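Local coordinates for protein DivIVA (Staphylococcus aureus, PDB 7O39) that probably acts in cell division as part of the divisome, this chain being the N-terminal domain of a longer protein with predicted coiled coil, at residues N19-P23 against T24-N28. Numbering follows the deposited sequence.
Sequences NGLEP and TEVAN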
loop_
_atom_site.group_PDB
_atom_site.type_symbol
_atom_site.label_atom_id
_atom_site.label_comp_id
_atom_site.label_asym_id
_atom_site.label_seq_id
_atom_site.Cartn_x
_atom_site.Cartn_y
_atom_site.Cartn_z
ATOM N N ASN A 19 -5.339 -24.658 1.690
ATOM C CA ASN A 19 -3.970 -24.270 2.002
ATOM C C ASN A 19 -3.815 -22.838 1.510
ATOM O O ASN A 19 -3.849 -22.576 0.304
ATOM C CB ASN A 19 -2.954 -25.192 1.328
ATOM C CG ASN A 19 -3.055 -26.630 1.813
ATOM O OD1 ASN A 19 -3.522 -27.509 1.087
ATOM N ND2 ASN A 19 -2.636 -26.871 3.051
ATOM N N GLY A 20 -3.683 -21.911 2.433
ATOM C CA GLY A 20 -3.588 -20.532 2.018
ATOM C C GLY A 20 -2.605 -19.776 2.862
ATOM O O GLY A 20 -1.799 -20.356 3.581
ATOM N N LEU A 21 -2.663 -18.456 2.767
ATOM C CA LEU A 21 -1.698 -17.601 3.439
ATOM C C LEU A 21 -2.081 -17.388 4.900
ATOM O O LEU A 21 -3.263 -17.259 5.243
ATOM C CB LEU A 21 -1.637 -16.246 2.733
ATOM C CG LEU A 21 -1.432 -16.276 1.211
ATOM C CD1 LEU A 21 -1.324 -14.833 0.700
ATOM C CD2 LEU A 21 -0.209 -17.098 0.806
ATOM N N GLU A 22 -1.073 -17.351 5.757
ATOM C CA GLU A 22 -1.264 -17.100 7.181
ATOM C C GLU A 22 -2.005 -15.775 7.391
ATOM O O GLU A 22 -1.479 -14.709 7.009
ATOM C CB GLU A 22 0.106 -17.059 7.851
ATOM C CG GLU A 22 0.114 -17.562 9.272
ATOM C CD GLU A 22 -0.784 -16.760 10.178
ATOM O OE1 GLU A 22 -0.641 -15.525 10.221
ATOM O OE2 GLU A 22 -1.629 -17.364 10.865
ATOM N N PRO A 23 -3.212 -15.784 7.978
ATOM C CA PRO A 23 -4.007 -14.537 7.987
ATOM C C PRO A 23 -3.393 -13.403 8.783
ATOM O O PRO A 23 -3.544 -12.241 8.385
ATOM C CB PRO A 23 -5.361 -14.984 8.552
ATOM C CG PRO A 23 -5.445 -16.428 8.176
ATOM C CD PRO A 23 -4.042 -16.947 8.348
ATOM N N THR A 24 -2.718 -13.692 9.897
ATOM C CA THR A 24 -2.152 -12.612 10.700
ATOM C C THR A 24 -0.935 -11.993 10.019
ATOM O O THR A 24 -0.738 -10.774 10.081
ATOM C CB THR A 24 -1.808 -13.111 12.104
ATOM O OG1 THR A 24 -2.993 -13.597 12.748
ATOM C CG2 THR A 24 -1.228 -11.992 12.951
ATOM N N GLU A 25 -0.106 -12.806 9.363
ATOM C CA GLU A 25 1.007 -12.245 8.603
ATOM C C GLU A 25 0.500 -11.288 7.542
ATOM O O GLU A 25 1.067 -10.203 7.343
ATOM C CB GLU A 25 1.815 -13.355 7.933
ATOM C CG GLU A 25 2.583 -14.259 8.879
ATOM C CD GLU A 25 3.365 -15.348 8.156
ATOM O OE1 GLU A 25 3.548 -15.259 6.917
ATOM O OE2 GLU A 25 3.791 -16.303 8.841
ATOM N N VAL A 26 -0.567 -11.676 6.845
ATOM C CA VAL A 26 -1.138 -10.804 5.823
ATOM C C VAL A 26 -1.685 -9.525 6.455
ATOM O O VAL A 26 -1.409 -8.416 5.983
ATOM C CB VAL A 26 -2.207 -11.553 5.005
ATOM C CG1 VAL A 26 -2.927 -10.594 4.050
ATOM C CG2 VAL A 26 -1.577 -12.700 4.219
ATOM N N ALA A 27 -2.478 -9.658 7.529
ATOM C CA ALA A 27 -3.042 -8.480 8.189
ATOM C C ALA A 27 -1.945 -7.515 8.620
ATOM O O ALA A 27 -2.075 -6.291 8.452
ATOM C CB ALA A 27 -3.901 -8.887 9.387
ATOM N N ASN A 28 -0.856 -8.041 9.184
ATOM C CA ASN A 28 0.214 -7.169 9.658
ATOM C C ASN A 28 0.881 -6.432 8.504
ATOM O O ASN A 28 1.212 -5.245 8.622
ATOM C CB ASN A 28 1.236 -7.989 10.444
ATOM C CG ASN A 28 0.709 -8.442 11.804
ATOM O OD1 ASN A 28 -0.261 -7.890 12.326
ATOM N ND2 ASN A 28 1.355 -9.447 12.380
HETATM O O HOH W 1 -3.289 -16.193 12.184
#
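Glu22 follows strand 20-21 and, as the N-cap residue, precedes helix 23-53: Val26 N bonds to Glu22 O at 3.2 Å, and one residue on Ala27 N takes Pro23 O at 2.9 Å, the first two i to i+4 bonds of the helix. The side chain of Glu22 then curls forward over the first turn of the helix. With CG swung to chi1 -148° and the chain bent at chi2 (-60°), its carboxylate comes round to the backbone N-H groups that have no earlier helical carbonyl to meet. Glu25 N reaches Glu22 OE1 at 2.9 Å, nearly along the C-O axis of that oxygen and with an N-H angle of 156°. Thr24 N lies 2.8 Å from Glu22 OE1, but its hydrogen points well off the line and the bond is weak. A negative group at this end of a helix probably gains from the helix dipole as well. A water bonds to Thr24 OG1 at 2.7 Å and also lies beside Glu22 OE2, at a separation so short that a bridge between the two side chains is doubtful. Glu25 crosses Glu22 at about a right angle, its CD lying 3.7 Å from Glu22 CB. The two acids keep their charged ends apart, and Glu25 OE2 is hydrogen-bonded to Ser15 OG of the second subunit. On the apolar side, Val26 CG2 rests 3.8 Å from Leu21 CB, a small apolar contact between the end of the strand and the first turn of the helix. Residues 19-21 join an antiparallel ladder with a strand of the second subunit, whose Phe14 packs on Glu25 and Val26, so this junction leads the chain from the intersubunit sheet into the long helix, much of which is predicted coiled coil.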